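Local coordinates for protein trimethylamine-N-oxide reductase (Haemophilus influenzae, PDB 7L5I) that probably reduces S- and N-oxides such as trimethylamine N-oxide, using a molybdenum centre carried by two molybdopterin guanine dinucleotide cofactors, at residues L118-H122 with E546-A551; T197-S201 with A606-V610; A709-K713 with Q792-F796. All coordinates share one frame; numbering follows the deposited sequence.

Contact 1. Residues L118-H122 with E546-A551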
loop_
_atom_site.group_PDB
_atom_site.type_symbol
_atom_site.label_atom_id
_atom_site.label_comp_id
_atom_site.label_asym_id
_atom_site.label_seq_id
_atom_site.Cartn_x
_atom_site.Cartn_y
_atom_site.Cartn_z
ATOM N N LEU A 118 1.422 31.454 4.163
ATOM C CA LEU A 118 2.756 31.158 3.656
ATOM C C LEU A 118 3.835 31.841 4.478
ATOM O O LEU A 118 4.893 31.250 4.728
ATOM C CB LEU A 118 2.849 31.566 2.195
ATOM C CG LEU A 118 1.900 30.755 1.310
ATOM C CD1 LEU A 118 1.806 31.421 -0.047
ATOM C CD2 LEU A 118 2.317 29.312 1.159
ATOM N N ASP A 119 3.596 33.092 4.898
ATOM C CA ASP A 119 4.520 33.767 5.801
ATOM C C ASP A 119 4.676 32.981 7.111
ATOM O O ASP A 119 5.787 32.840 7.638
ATOM C CB ASP A 119 4.029 35.184 6.115
ATOM C CG ASP A 119 4.181 36.168 4.963
ATOM O OD1 ASP A 119 4.815 35.868 3.940
ATOM O OD2 ASP A 119 3.659 37.302 5.113
ATOM N N LEU A 120 3.564 32.457 7.643
ATOM C CA LEU A 120 3.597 31.711 8.891
ATOM C C LEU A 120 4.339 30.393 8.738
ATOM O O LEU A 120 5.141 30.028 9.610
ATOM C CB LEU A 120 2.176 31.474 9.399
ATOM C CG LEU A 120 2.006 30.797 10.740
ATOM C CD1 LEU A 120 2.573 31.675 11.854
ATOM C CD2 LEU A 120 0.524 30.504 10.973
ATOM N N VAL A 121 4.083 29.653 7.658
ATOM C CA VAL A 121 4.834 28.419 7.417
ATOM C C VAL A 121 6.321 28.720 7.324
ATOM O O VAL A 121 7.153 28.046 7.944
ATOM C CB VAL A 121 4.339 27.725 6.143
ATOM C CG1 VAL A 121 5.257 26.570 5.779
ATOM C CG2 VAL A 121 2.921 27.225 6.315
ATOM N N HIS A 122 6.680 29.724 6.523
ATOM C CA HIS A 122 8.090 30.039 6.352
ATOM C C HIS A 122 8.730 30.391 7.687
ATOM O O HIS A 122 9.816 29.899 8.030
ATOM C CB HIS A 122 8.247 31.193 5.373
ATOM C CG HIS A 122 9.641 31.738 5.319
ATOM N ND1 HIS A 122 10.688 31.047 4.752
ATOM C CD2 HIS A 122 10.163 32.890 5.797
ATOM C CE1 HIS A 122 11.802 31.749 4.889
ATOM N NE2 HIS A 122 11.508 32.882 5.504
ATOM N N GLU A 546 5.990 29.404 -3.772
ATOM C CA GLU A 546 5.855 30.546 -2.873
ATOM C C GLU A 546 6.721 30.399 -1.621
ATOM O O GLU A 546 7.310 31.378 -1.154
ATOM C CB GLU A 546 4.395 30.745 -2.478
ATOM C CG GLU A 546 3.531 31.263 -3.616
ATOM C CD GLU A 546 3.697 32.759 -3.835
ATOM O OE1 GLU A 546 3.285 33.244 -4.913
ATOM O OE2 GLU A 546 4.235 33.445 -2.928
ATOM N N LEU A 547 6.794 29.195 -1.041
ATOM C CA LEU A 547 7.676 29.017 0.096
ATOM C C LEU A 547 9.142 29.143 -0.323
ATOM O O LEU A 547 9.954 29.717 0.407
ATOM C CB LEU A 547 7.412 27.659 0.757
ATOM C CG LEU A 547 6.032 27.627 1.417
ATOM C CD1 LEU A 547 5.682 26.187 1.806
ATOM C CD2 LEU A 547 6.000 28.522 2.649
ATOM N N ALA A 548 9.497 28.607 -1.499
ATOM C CA ALA A 548 10.876 28.702 -1.981
ATOM C C ALA A 548 11.281 30.160 -2.170
ATOM O O ALA A 548 12.394 30.555 -1.820
ATOM C CB ALA A 548 11.022 27.937 -3.290
ATOM N N LYS A 549 10.374 30.967 -2.711
ATOM C CA LYS A 549 10.651 32.381 -2.898
ATOM C C LYS A 549 10.921 33.067 -1.573
ATOM O O LYS A 549 11.837 33.884 -1.463
ATOM C CB LYS A 549 9.472 33.050 -3.603
ATOM C CG LYS A 549 9.732 34.504 -3.964
ATOM C CD LYS A 549 8.451 35.232 -4.323
ATOM C CE LYS A 549 8.260 36.445 -3.417
ATOM N NZ LYS A 549 8.059 36.074 -1.975
ATOM N N ARG A 550 10.117 32.765 -0.547
ATOM C CA ARG A 550 10.363 33.366 0.752
ATOM C C ARG A 550 11.708 32.945 1.327
ATOM O O ARG A 550 12.288 33.679 2.136
ATOM C CB ARG A 550 9.228 33.005 1.713
ATOM C CG ARG A 550 7.938 33.697 1.365
ATOM C CD ARG A 550 6.734 33.062 2.053
ATOM N NE ARG A 550 5.568 33.946 1.968
ATOM C CZ ARG A 550 4.837 34.139 0.875
ATOM N NH1 ARG A 550 5.106 33.503 -0.255
ATOM N NH2 ARG A 550 3.810 34.971 0.932
ATOM N N ALA A 551 12.217 31.771 0.935
ATOM C CA ALA A 551 13.518 31.308 1.405
ATOM C C ALA A 551 14.655 31.679 0.463
ATOM O O ALA A 551 15.802 31.303 0.723
ATOM C CB ALA A 551 13.502 29.792 1.585
HETATM O O HOH W 1 10.151 28.960 3.022
#
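R550 lies across L118 and reaches D119 with the edge of its guanidinium. The face of that group rests on L118, whose CB sits over its centre, 3.5 Å from R550 CZ. The arginine chain, extended from CG to NE, carries the guanidinium across, and NE and NH2 meet D119 side-on, both at one oxygen: R550 NE to D119 OD1 is 2.9 Å and nearly straight at 160°, while the NH2 bond is longer and comes from above the carboxylate plane. R550 NH1 donates to E546 OE2 at 2.8 Å, on its anti lone pair, and also to the carbonyl O of E546. Four bonds to three acceptors thus fix the rotation of the guanidinium in a D119-R550-E546 salt-bridge network. Further along, R550 CB stands over the H122 ring, 4.0 Å from its centroid, a CH-pi contact; in the plane of that ring a water joins H122 ND1 to L547 O. Among the apolar side chains, L547 CD2 wedges between L118 and V121, 3.8 Å from V121 CG1. The segments 118-122 and 546-550, from helices 114-131 and 540-550, cross at -59°, their axes 9.8 Å apart at closest; V121 also packs on I500 of strand 500-503, and A551 touches T164.

Contact 2. Residues T197-S201 with A606-V610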
loop_
_atom_site.group_PDB
_atom_site.type_symbol
_atom_site.label_atom_id
_atom_site.label_comp_id
_atom_site.label_asym_id
_atom_site.label_seq_id
_atom_site.Cartn_x
_atom_site.Cartn_y
_atom_site.Cartn_z
ATOM N N THR A 197 7.159 -13.111 -14.362
ATOM C CA THR A 197 6.990 -13.962 -15.518
ATOM C C THR A 197 5.779 -13.526 -16.321
ATOM O O THR A 197 4.716 -13.240 -15.768
ATOM C CB THR A 197 6.842 -15.416 -15.102
ATOM O OG1 THR A 197 8.120 -15.878 -14.645
ATOM C CG2 THR A 197 6.370 -16.263 -16.289
ATOM N N SER A 198 5.952 -13.490 -17.633
ATOM C CA SER A 198 4.893 -13.024 -18.514
ATOM C C SER A 198 3.568 -13.722 -18.250
ATOM O O SER A 198 3.481 -14.952 -18.193
ATOM C CB SER A 198 5.263 -13.248 -19.975
ATOM O OG SER A 198 4.143 -12.972 -20.806
ATOM N N TRP A 199 2.509 -12.921 -18.211
ATOM C CA TRP A 199 1.163 -13.494 -18.138
ATOM C C TRP A 199 0.854 -14.397 -19.330
ATOM O O TRP A 199 0.074 -15.333 -19.200
ATOM C CB TRP A 199 0.120 -12.377 -18.067
ATOM C CG TRP A 199 -0.530 -12.219 -16.717
ATOM C CD1 TRP A 199 -0.419 -11.154 -15.866
ATOM C CD2 TRP A 199 -1.389 -13.171 -16.066
ATOM N NE1 TRP A 199 -1.171 -11.387 -14.727
ATOM C CE2 TRP A 199 -1.782 -12.607 -14.841
ATOM C CE3 TRP A 199 -1.881 -14.433 -16.421
ATOM C CZ2 TRP A 199 -2.636 -13.282 -13.951
ATOM C CZ3 TRP A 199 -2.744 -15.085 -15.550
ATOM C CH2 TRP A 199 -3.086 -14.515 -14.330
ATOM N N GLU A 200 1.435 -14.134 -20.510
ATOM C CA GLU A 200 1.208 -15.056 -21.621
ATOM C C GLU A 200 1.785 -16.433 -21.315
ATOM O O GLU A 200 1.218 -17.456 -21.726
ATOM C CB GLU A 200 1.815 -14.515 -22.917
ATOM C CG GLU A 200 1.163 -13.216 -23.403
ATOM C CD GLU A 200 -0.313 -13.374 -23.813
ATOM O OE1 GLU A 200 -0.774 -14.519 -24.019
ATOM O OE2 GLU A 200 -1.011 -12.339 -23.949
ATOM N N SER A 201 2.896 -16.482 -20.585
ATOM C CA SER A 201 3.462 -17.761 -20.161
ATOM C C SER A 201 2.551 -18.462 -19.158
ATOM O O SER A 201 2.392 -19.685 -19.211
ATOM C CB SER A 201 4.852 -17.518 -19.581
ATOM O OG SER A 201 5.489 -18.695 -19.107
ATOM N N ALA A 606 9.265 -10.026 -24.691
ATOM C CA ALA A 606 8.529 -9.703 -23.469
ATOM C C ALA A 606 7.381 -10.673 -23.237
ATOM O O ALA A 606 7.080 -11.026 -22.088
ATOM C CB ALA A 606 8.012 -8.272 -23.549
ATOM N N LYS A 607 6.694 -11.095 -24.299
ATOM C CA LYS A 607 5.574 -12.013 -24.102
ATOM C C LYS A 607 6.044 -13.376 -23.613
ATOM O O LYS A 607 5.278 -14.098 -22.973
ATOM C CB LYS A 607 4.783 -12.161 -25.398
ATOM C CG LYS A 607 3.930 -10.957 -25.730
ATOM C CD LYS A 607 3.414 -11.041 -27.147
ATOM C CE LYS A 607 2.488 -9.887 -27.474
ATOM N NZ LYS A 607 2.236 -9.847 -28.937
ATOM N N LYS A 608 7.300 -13.737 -23.888
ATOM C CA LYS A 608 7.826 -15.039 -23.499
ATOM C C LYS A 608 8.732 -14.996 -22.271
ATOM O O LYS A 608 9.297 -16.033 -21.905
ATOM C CB LYS A 608 8.622 -15.631 -24.679
ATOM C CG LYS A 608 7.727 -15.974 -25.873
ATOM C CD LYS A 608 8.568 -16.168 -27.119
ATOM C CE LYS A 608 7.899 -17.087 -28.122
ATOM N NZ LYS A 608 8.923 -18.000 -28.695
ATOM N N TRP A 609 8.894 -13.845 -21.639
ATOM C CA TRP A 609 9.903 -13.700 -20.600
ATOM C C TRP A 609 9.531 -14.471 -19.340
ATOM O O TRP A 609 8.402 -14.375 -18.836
ATOM C CB TRP A 609 10.122 -12.225 -20.261
ATOM C CG TRP A 609 11.277 -12.040 -19.333
ATOM C CD1 TRP A 609 12.607 -12.191 -19.624
ATOM C CD2 TRP A 609 11.207 -11.698 -17.951
ATOM N NE1 TRP A 609 13.372 -11.949 -18.497
ATOM C CE2 TRP A 609 12.529 -11.645 -17.457
ATOM C CE3 TRP A 609 10.157 -11.431 -17.075
ATOM C CZ2 TRP A 609 12.817 -11.341 -16.128
ATOM C CZ3 TRP A 609 10.455 -11.113 -15.758
ATOM C CH2 TRP A 609 11.769 -11.057 -15.306
ATOM N N VAL A 610 10.503 -15.226 -18.818
ATOM C CA VAL A 610 10.339 -16.027 -17.612
ATOM C C VAL A 610 11.313 -15.506 -16.558
ATOM O O VAL A 610 12.532 -15.486 -16.771
ATOM C CB VAL A 610 10.559 -17.523 -17.902
ATOM C CG1 VAL A 610 10.522 -18.351 -16.617
ATOM C CG2 VAL A 610 9.535 -18.031 -18.908
#
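S198 makes the close part of this contact, meeting the 606-610 segment with both its backbone and its side chain. Its amide points almost straight at a carbonyl: S198 N to W609 O is 2.9 Å, with an N-H...O angle of 177°. Its hydroxyl donates to a second carbonyl, two residues earlier, S198 OG to K607 O at 2.7 Å, approaching from above the carbonyl plane. With OG anti to the backbone N (chi1 171°), the same oxygen stays near the start of its own helix and accepts from E200 N at 3.0 Å. One serine hydroxyl therefore both caps helix 199-205 and bonds the carbonyl of K607. Carbon closes in on that carbonyl as well: S198 CB lies 3.1 Å from K607 O, and E200 CB also rests against it.

On the T197 side the fit is close but less specific. T197 CG2 lies 3.8 Å from W609 O, and T197 OG1 sits beside V610 CA while bonding to the amide of R611; S201 OG comes within 4.1 Å of V610 CG2.

The outer side is looser. K607 brings its CG near that of E200, then its extended chain leads away, leaving K607 NZ 6.5 Å from E200 OE2, whose hydrogen-bond partner is Y234. W609 is exposed; its ring approaches T197 N obliquely through CZ3, touches Q195, and lies against a bound HEPES molecule, probably from the crystallisation liquor.

P394 packs on both S198 and K607. The arrangement is a serine N-cap of helix 199-205 whose hydroxyl, besides accepting from E200 N, donates across to K607 O, so that S198 holds the other chain segment at K607 and W609.

Contact 3. Residues A709-K713 with Q792-F796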
loop_
_atom_site.group_PDB
_atom_site.type_symbol
_atom_site.label_atom_id
_atom_site.label_comp_id
_atom_site.label_asym_id
_atom_site.label_seq_id
_atom_site.Cartn_x
_atom_site.Cartn_y
_atom_site.Cartn_z
ATOM N N ALA A 709 -24.018 -15.622 18.337
ATOM C CA ALA A 709 -23.646 -15.685 19.744
ATOM C C ALA A 709 -23.790 -14.345 20.453
ATOM O O ALA A 709 -23.842 -14.315 21.685
ATOM C CB ALA A 709 -22.208 -16.177 19.892
ATOM N N ARG A 710 -23.848 -13.242 19.706
ATOM C CA ARG A 710 -23.938 -11.898 20.257
ATOM C C ARG A 710 -25.269 -11.222 19.943
ATOM O O ARG A 710 -25.422 -10.020 20.183
ATOM C CB ARG A 710 -22.785 -11.047 19.708
ATOM C CG ARG A 710 -21.421 -11.543 20.113
ATOM C CD ARG A 710 -20.295 -11.010 19.200
ATOM N NE ARG A 710 -19.021 -11.350 19.821
ATOM C CZ ARG A 710 -18.453 -12.546 19.751
ATOM N NH1 ARG A 710 -19.032 -13.514 19.049
ATOM N NH2 ARG A 710 -17.327 -12.778 20.382
ATOM N N GLY A 711 -26.225 -11.953 19.384
ATOM C CA GLY A 711 -27.482 -11.336 18.997
ATOM C C GLY A 711 -27.352 -10.300 17.912
ATOM O O GLY A 711 -28.159 -9.359 17.860
ATOM N N ILE A 712 -26.369 -10.453 17.019
ATOM C CA ILE A 712 -26.119 -9.492 15.951
ATOM C C ILE A 712 -26.746 -10.008 14.664
ATOM O O ILE A 712 -26.499 -11.147 14.244
ATOM C CB ILE A 712 -24.611 -9.245 15.777
ATOM C CG1 ILE A 712 -24.055 -8.543 16.991
ATOM C CG2 ILE A 712 -24.364 -8.442 14.486
ATOM C CD1 ILE A 712 -22.551 -8.579 17.079
ATOM N N LYS A 713 -27.555 -9.171 14.031
ATOM C CA LYS A 713 -28.154 -9.489 12.746
ATOM C C LYS A 713 -27.540 -8.607 11.666
ATOM O O LYS A 713 -27.018 -7.524 11.939
ATOM C CB LYS A 713 -29.672 -9.301 12.783
ATOM C CG LYS A 713 -30.409 -9.952 11.613
ATOM C CD LYS A 713 -30.378 -11.487 11.666
ATOM C CE LYS A 713 -30.509 -12.111 10.268
ATOM N NZ LYS A 713 -29.239 -12.080 9.469
ATOM N N GLN A 792 -12.988 -7.767 20.471
ATOM C CA GLN A 792 -14.331 -8.189 20.862
ATOM C C GLN A 792 -15.333 -7.367 20.074
ATOM O O GLN A 792 -15.038 -6.241 19.662
ATOM C CB GLN A 792 -14.539 -8.000 22.362
ATOM C CG GLN A 792 -15.945 -8.362 22.865
ATOM C CD GLN A 792 -16.290 -9.831 22.650
ATOM O OE1 GLN A 792 -16.523 -10.268 21.532
ATOM N NE2 GLN A 792 -16.357 -10.583 23.748
ATOM N N ILE A 793 -16.504 -7.944 19.839
ATOM C CA ILE A 793 -17.607 -7.258 19.178
ATOM C C ILE A 793 -18.861 -7.415 20.030
ATOM O O ILE A 793 -19.084 -8.463 20.647
ATOM C CB ILE A 793 -17.846 -7.790 17.763
ATOM C CG1 ILE A 793 -16.580 -7.593 16.918
ATOM C CG2 ILE A 793 -19.017 -7.105 17.098
ATOM C CD1 ILE A 793 -16.840 -7.752 15.448
ATOM N N GLU A 794 -19.655 -6.350 20.082
ATOM C CA GLU A 794 -20.973 -6.365 20.711
ATOM C C GLU A 794 -21.937 -5.517 19.890
ATOM O O GLU A 794 -21.538 -4.588 19.175
ATOM C CB GLU A 794 -20.894 -5.823 22.138
ATOM C CG GLU A 794 -20.565 -4.337 22.138
ATOM C CD GLU A 794 -20.188 -3.805 23.491
ATOM O OE1 GLU A 794 -19.890 -4.626 24.385
ATOM O OE2 GLU A 794 -20.190 -2.562 23.662
ATOM N N LYS A 795 -23.218 -5.848 19.981
ATOM C CA LYS A 795 -24.234 -5.037 19.329
ATOM C C LYS A 795 -24.294 -3.658 19.973
ATOM O O LYS A 795 -24.214 -3.524 21.196
ATOM C CB LYS A 795 -25.598 -5.729 19.420
ATOM C CG LYS A 795 -26.676 -5.044 18.633
ATOM C CD LYS A 795 -28.051 -5.667 18.888
ATOM C CE LYS A 795 -29.115 -4.978 18.034
ATOM N NZ LYS A 795 -30.482 -5.461 18.350
ATOM N N PHE A 796 -24.386 -2.623 19.131
ATOM C CA PHE A 796 -24.542 -1.262 19.626
ATOM C C PHE A 796 -26.015 -1.008 19.887
ATOM O O PHE A 796 -26.857 -1.248 19.015
ATOM C CB PHE A 796 -23.996 -0.251 18.614
ATOM C CG PHE A 796 -24.163 1.183 19.045
ATOM C CD1 PHE A 796 -23.206 1.804 19.829
ATOM C CD2 PHE A 796 -25.283 1.909 18.669
ATOM C CE1 PHE A 796 -23.367 3.126 20.236
ATOM C CE2 PHE A 796 -25.446 3.233 19.073
ATOM C CZ PHE A 796 -24.484 3.836 19.859
HETATM O O HOH W 2 -23.980 -8.124 21.605
#
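Polar contacts centre on R710 and Q792. The guanidinium presents its edge to the amide oxygen and grips it side-on with two nitrogens: R710 NH2 to Q792 OE1 is 2.9 Å, in the carbonyl plane on a lone pair, and R710 NE to Q792 OE1 is 3.2 Å, from above that plane. Guanidinium and amide planes are turned 59° apart. Q792 bends at chi2 (62°), which folds OE1 back to its own strand, where I793 N donates to it at 2.9 Å. R710 NE also makes a weak bond to I793 O, and R710 NH1 turns to the carbonyl of D706.

A water carries the backbone link, donating to R710 O at 2.8 Å and accepting from K795 N at 2.9 Å.

Among apolar contacts, I712 CD1 meets I793 CG2 at 3.8 Å, the side chains crossing at about a right angle, while I712 CG1 slides past K795 CB. Both isoleucines pack on V718. K795 CD makes a van der Waals contact with G711 O.

In backbone geometry, G711, at positive phi, is the C-prime residue of the Schellman motif ending helix 704-708. Strand 790-795 pairs antiparallel with strands 668-671 and 717-721 in the dinucleotide-binding region.

With three donors on one amide oxygen, the Q792 side chain is held in a defined orientation without any carboxylate. The positive charge of R710 is met by neutral oxygens, and would probably polarise the amide it grips.

Overall arrangement
From the N terminus, the chain enters contact 1 at helix 114-131 and contact 2 at residues 197-201. It then runs to helix 540-550, where contact 1 closes a loop of 423 residues, and on to 606-610, which closes contact 2 over 404. These two loops cross, since their segments alternate. Contact 3 follows in series and closes a much shorter loop of 78 residues within the C-terminal part. No two contacts touch, their centres lying about 49 to 53 Å apart, and each ties its own region: contact 1 joins helices 114-131 and 540-550, contact 2 the start of helix 199-205 to the 606-610 segment, contact 3 the loop after helix 704-708 to strand 790-795.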